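Local coordinates for lovastatin nonaketide synthase, polyketide synthase component (Aspergillus terreus, PDB 7CPX), which builds the dihydromonacolin L nonaketide of lovastatin from malonyl-CoA, using NADPH as reductant and S-adenosylmethionine as methyl donor, as an iterative homodimeric multidomain synthase, at residues A[103-115]-A[919-931]. The protein carries 2 engineered substitutions. Sequence-based numbering, arbitrary orientation.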
loop_
_atom_site.group_PDB
_atom_site.type_symbol
_atom_site.label_atom_id
_atom_site.label_comp_id
_atom_site.label_asym_id
_atom_site.label_seq_id
_atom_site.Cartn_x
_atom_site.Cartn_y
_atom_site.Cartn_z
ATOM N N LEU A 103 -31.866 -21.908 1.305
ATOM C CA LEU A 103 -32.448 -22.678 2.396
ATOM C C LEU A 103 -33.782 -22.082 2.819
ATOM O O LEU A 103 -34.785 -22.797 2.965
ATOM C CB LEU A 103 -31.482 -22.718 3.580
ATOM C CG LEU A 103 -30.267 -23.630 3.442
ATOM C CD1 LEU A 103 -29.264 -23.336 4.536
ATOM C CD2 LEU A 103 -30.693 -25.080 3.504
ATOM N N GLU A 104 -33.815 -20.762 3.007
ATOM C CA GLU A 104 -35.050 -20.116 3.441
ATOM C C GLU A 104 -36.162 -20.305 2.415
ATOM O O GLU A 104 -37.295 -20.648 2.770
ATOM C CB GLU A 104 -34.799 -18.632 3.702
ATOM C CG GLU A 104 -33.884 -18.370 4.886
ATOM C CD GLU A 104 -33.598 -16.897 5.095
ATOM O OE1 GLU A 104 -33.837 -16.106 4.160
ATOM O OE2 GLU A 104 -33.136 -16.530 6.194
ATOM N N THR A 105 -35.852 -20.108 1.132
ATOM C CA THR A 105 -36.865 -20.224 0.090
ATOM C C THR A 105 -37.318 -21.661 -0.100
ATOM O O THR A 105 -38.491 -21.899 -0.394
ATOM C CB THR A 105 -36.331 -19.672 -1.230
ATOM O OG1 THR A 105 -35.069 -20.280 -1.530
ATOM C CG2 THR A 105 -36.166 -18.174 -1.146
ATOM N N VAL A 106 -36.415 -22.627 0.049
ATOM C CA VAL A 106 -36.811 -24.023 -0.068
ATOM C C VAL A 106 -37.727 -24.408 1.080
ATOM O O VAL A 106 -38.716 -25.121 0.886
ATOM C CB VAL A 106 -35.571 -24.931 -0.138
ATOM C CG1 VAL A 106 -35.974 -26.381 0.043
ATOM C CG2 VAL A 106 -34.872 -24.751 -1.468
ATOM N N TYR A 107 -37.422 -23.946 2.295
ATOM C CA TYR A 107 -38.335 -24.209 3.400
ATOM C C TYR A 107 -39.680 -23.538 3.161
ATOM O O TYR A 107 -40.731 -24.117 3.456
ATOM C CB TYR A 107 -37.741 -23.740 4.725
ATOM C CG TYR A 107 -38.621 -24.090 5.903
ATOM C CD1 TYR A 107 -38.587 -25.357 6.464
ATOM C CD2 TYR A 107 -39.501 -23.163 6.437
ATOM C CE1 TYR A 107 -39.396 -25.687 7.531
ATOM C CE2 TYR A 107 -40.313 -23.483 7.505
ATOM C CZ TYR A 107 -40.258 -24.747 8.048
ATOM O OH TYR A 107 -41.066 -25.071 9.115
ATOM N N GLU A 108 -39.667 -22.316 2.625
ATOM C CA GLU A 108 -40.919 -21.634 2.320
ATOM C C GLU A 108 -41.724 -22.400 1.279
ATOM O O GLU A 108 -42.949 -22.509 1.385
ATOM C CB GLU A 108 -40.640 -20.213 1.834
ATOM C CG GLU A 108 -40.133 -19.277 2.913
ATOM C CD GLU A 108 -39.720 -17.927 2.364
ATOM O OE1 GLU A 108 -39.906 -17.694 1.152
ATOM O OE2 GLU A 108 -39.206 -17.098 3.144
ATOM N N ALA A 109 -41.050 -22.928 0.257
ATOM C CA ALA A 109 -41.738 -23.684 -0.783
ATOM C C ALA A 109 -42.303 -24.984 -0.234
ATOM O O ALA A 109 -43.422 -25.377 -0.579
ATOM C CB ALA A 109 -40.786 -23.965 -1.944
ATOM N N VAL A 110 -41.539 -25.670 0.617
ATOM C CA VAL A 110 -42.039 -26.886 1.250
ATOM C C VAL A 110 -43.260 -26.566 2.099
ATOM O O VAL A 110 -44.258 -27.298 2.085
ATOM C CB VAL A 110 -40.922 -27.544 2.081
ATOM C CG1 VAL A 110 -41.459 -28.706 2.892
ATOM C CG2 VAL A 110 -39.815 -28.025 1.170
ATOM N N THR A 111 -43.199 -25.470 2.852
ATOM C CA THR A 111 -44.325 -25.062 3.681
ATOM C C THR A 111 -45.553 -24.763 2.831
ATOM O O THR A 111 -46.658 -25.231 3.127
ATOM C CB THR A 111 -43.925 -23.839 4.507
ATOM O OG1 THR A 111 -42.984 -24.227 5.517
ATOM C CG2 THR A 111 -45.133 -23.206 5.155
ATOM N N ASN A 112 -45.374 -23.987 1.761
ATOM C CA ASN A 112 -46.501 -23.610 0.916
ATOM C C ASN A 112 -47.096 -24.825 0.219
ATOM O O ASN A 112 -48.319 -24.923 0.065
ATOM C CB ASN A 112 -46.056 -22.566 -0.106
ATOM C CG ASN A 112 -45.581 -21.284 0.544
ATOM O OD1 ASN A 112 -45.972 -20.963 1.665
ATOM N ND2 ASN A 112 -44.734 -20.542 -0.158
ATOM N N ALA A 113 -46.248 -25.760 -0.209
ATOM C CA ALA A 113 -46.739 -26.986 -0.824
ATOM C C ALA A 113 -47.555 -27.818 0.151
ATOM O O ALA A 113 -48.321 -28.687 -0.282
ATOM C CB ALA A 113 -45.567 -27.810 -1.356
ATOM N N GLY A 114 -47.408 -27.577 1.450
ATOM C CA GLY A 114 -48.163 -28.309 2.444
ATOM C C GLY A 114 -47.462 -29.578 2.876
ATOM O O GLY A 114 -48.071 -30.652 2.911
ATOM N N MET A 115 -46.179 -29.469 3.205
ATOM C CA MET A 115 -45.360 -30.619 3.557
ATOM C C MET A 115 -44.628 -30.365 4.862
ATOM O O MET A 115 -44.101 -29.272 5.088
ATOM C CB MET A 115 -44.349 -30.923 2.459
ATOM C CG MET A 115 -44.974 -31.410 1.175
ATOM S SD MET A 115 -43.753 -31.597 -0.129
ATOM C CE MET A 115 -44.724 -32.452 -1.355
ATOM N N MET A 919 -58.830 -28.264 2.837
ATOM C CA MET A 919 -57.922 -27.863 1.774
ATOM C C MET A 919 -56.596 -27.411 2.366
ATOM O O MET A 919 -56.546 -26.798 3.436
ATOM C CB MET A 919 -58.530 -26.732 0.946
ATOM C CG MET A 919 -59.915 -27.034 0.395
ATOM S SD MET A 919 -59.934 -28.426 -0.751
ATOM C CE MET A 919 -58.930 -27.780 -2.085
ATOM N N SER A 920 -55.513 -27.719 1.657
ATOM C CA SER A 920 -54.174 -27.323 2.085
ATOM C C SER A 920 -54.021 -25.835 1.804
ATOM O O SER A 920 -53.581 -25.419 0.731
ATOM C CB SER A 920 -53.110 -28.145 1.372
ATOM O OG SER A 920 -51.812 -27.795 1.819
ATOM N N VAL A 921 -54.394 -25.021 2.788
ATOM C CA VAL A 921 -54.369 -23.570 2.655
ATOM C C VAL A 921 -52.987 -23.044 3.020
ATOM O O VAL A 921 -52.794 -21.833 3.183
ATOM C CB VAL A 921 -55.460 -22.918 3.526
ATOM C CG1 VAL A 921 -55.174 -23.143 5.003
ATOM C CG2 VAL A 921 -55.573 -21.437 3.220
ATOM N N SER A 922 -52.015 -23.950 3.159
ATOM C CA SER A 922 -50.658 -23.541 3.495
ATOM C C SER A 922 -50.127 -22.475 2.548
ATOM O O SER A 922 -49.221 -21.721 2.922
ATOM C CB SER A 922 -49.731 -24.757 3.479
ATOM O OG SER A 922 -49.728 -25.378 2.206
ATOM N N LYS A 923 -50.665 -22.395 1.330
ATOM C CA LYS A 923 -50.263 -21.337 0.410
ATOM C C LYS A 923 -50.484 -19.965 1.031
ATOM O O LYS A 923 -49.593 -19.108 1.012
ATOM C CB LYS A 923 -51.048 -21.457 -0.896
ATOM C CG LYS A 923 -50.802 -22.741 -1.661
ATOM C CD LYS A 923 -49.427 -22.749 -2.296
ATOM C CE LYS A 923 -49.271 -23.915 -3.248
ATOM N NZ LYS A 923 -49.427 -25.225 -2.559
ATOM N N LEU A 924 -51.669 -19.740 1.592
ATOM C CA LEU A 924 -52.033 -18.446 2.145
ATOM C C LEU A 924 -51.510 -18.231 3.557
ATOM O O LEU A 924 -51.510 -17.090 4.032
ATOM C CB LEU A 924 -53.557 -18.286 2.143
ATOM C CG LEU A 924 -54.246 -18.601 0.814
ATOM C CD1 LEU A 924 -55.739 -18.342 0.911
ATOM C CD2 LEU A 924 -53.632 -17.795 -0.321
ATOM N N LEU A 925 -51.065 -19.284 4.235
ATOM C CA LEU A 925 -50.562 -19.125 5.587
ATOM C C LEU A 925 -49.274 -18.304 5.574
ATOM O O LEU A 925 -48.498 -18.367 4.617
ATOM C CB LEU A 925 -50.306 -20.484 6.231
ATOM C CG LEU A 925 -51.522 -21.397 6.396
ATOM C CD1 LEU A 925 -51.134 -22.673 7.121
ATOM C CD2 LEU A 925 -52.643 -20.687 7.136
ATOM N N PRO A 926 -49.026 -17.523 6.623
ATOM C CA PRO A 926 -47.821 -16.686 6.640
ATOM C C PRO A 926 -46.559 -17.531 6.578
ATOM O O PRO A 926 -46.491 -18.625 7.142
ATOM C CB PRO A 926 -47.933 -15.930 7.967
ATOM C CG PRO A 926 -48.776 -16.803 8.825
ATOM C CD PRO A 926 -49.760 -17.451 7.898
ATOM N N ALA A 927 -45.554 -17.008 5.884
ATOM C CA ALA A 927 -44.275 -17.689 5.807
ATOM C C ALA A 927 -43.601 -17.695 7.175
ATOM O O ALA A 927 -43.951 -16.927 8.075
ATOM C CB ALA A 927 -43.370 -17.019 4.775
ATOM N N TYR A 928 -42.626 -18.578 7.324
ATOM C CA TYR A 928 -41.950 -18.710 8.603
ATOM C C TYR A 928 -41.244 -17.401 8.950
ATOM O O TYR A 928 -40.515 -16.854 8.111
ATOM C CB TYR A 928 -40.945 -19.858 8.566
ATOM C CG TYR A 928 -40.219 -20.066 9.874
ATOM C CD1 TYR A 928 -40.732 -20.906 10.849
ATOM C CD2 TYR A 928 -39.021 -19.419 10.136
ATOM C CE1 TYR A 928 -40.075 -21.097 12.045
ATOM C CE2 TYR A 928 -38.356 -19.604 11.329
ATOM C CZ TYR A 928 -38.886 -20.443 12.281
ATOM O OH TYR A 928 -38.221 -20.629 13.471
ATOM N N PRO A 929 -41.432 -16.868 10.159
ATOM C CA PRO A 929 -40.758 -15.620 10.531
ATOM C C PRO A 929 -39.297 -15.839 10.877
ATOM O O PRO A 929 -38.946 -16.017 12.048
ATOM C CB PRO A 929 -41.560 -15.143 11.743
ATOM C CG PRO A 929 -42.029 -16.399 12.371
ATOM C CD PRO A 929 -42.303 -17.354 11.241
ATOM N N TRP A 930 -38.443 -15.838 9.860
ATOM C CA TRP A 930 -37.029 -16.100 10.076
ATOM C C TRP A 930 -36.458 -15.109 11.081
ATOM O O TRP A 930 -36.781 -13.918 11.058
ATOM C CB TRP A 930 -36.278 -16.023 8.751
ATOM C CG TRP A 930 -36.904 -16.876 7.699
ATOM C CD1 TRP A 930 -37.704 -16.460 6.681
ATOM C CD2 TRP A 930 -36.803 -18.296 7.574
ATOM N NE1 TRP A 930 -38.100 -17.530 5.920
ATOM C CE2 TRP A 930 -37.561 -18.672 6.450
ATOM C CE3 TRP A 930 -36.141 -19.286 8.303
ATOM C CZ2 TRP A 930 -37.674 -19.995 6.036
ATOM C CZ3 TRP A 930 -36.255 -20.597 7.891
ATOM C CH2 TRP A 930 -37.014 -20.941 6.769
ATOM N N ASP A 931 -35.607 -15.617 11.974
ATOM C CA ASP A 931 -35.159 -14.826 13.116
ATOM C C ASP A 931 -34.562 -13.497 12.670
ATOM O O ASP A 931 -34.965 -12.431 13.148
ATOM C CB ASP A 931 -34.144 -15.632 13.926
ATOM C CG ASP A 931 -33.693 -14.911 15.177
ATOM O OD1 ASP A 931 -34.539 -14.668 16.062
ATOM O OD2 ASP A 931 -32.490 -14.593 15.278
#
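The C-terminal end of ketosynthase helix 97-113 is met by Ser922 and Lys923 of the extended linker that follows the acyltransferase. Asn112 O, in the last helical turn, accepts two bonds from opposite faces of its plane: Ser922 OG at 2.6 Å, and Lys923 NZ, whose chain is bent at chi2 and chi4 to bring the ammonium back over the helix end. A cation suits these gathered carbonyls, and NZ also bonds to Val14 O and Thr265 O. Gly114 closes a Schellman motif with positive phi, which suits glycine because a CB would crowd the preceding carbonyl O; Ser920 OG lies 3.7 Å from Gly114 CA.

From here 919-931 runs antiparallel to the helix, back across the ketosynthase as this linker does in related synthases, toward an aromatic cluster. One face of Trp930 is covered by Glu104, whose CG sits over the centre of the six-membered ring, 4.0 Å from its centroid, in a CH-pi contact. The indole NE1 reaches the anti lone pair of Glu108 OE2 at 3.0 Å, nearly in the ring plane. Both carboxylates also pair with Arg19, which probably favours their ionised form. Tyr107, with CG anti to the backbone N (chi1 -176°), turns its ring edge to the face of Tyr928 in an offset edge-to-face pair, planes at 83°, while its CD2 lies 3.4 Å from Trp930 CH2.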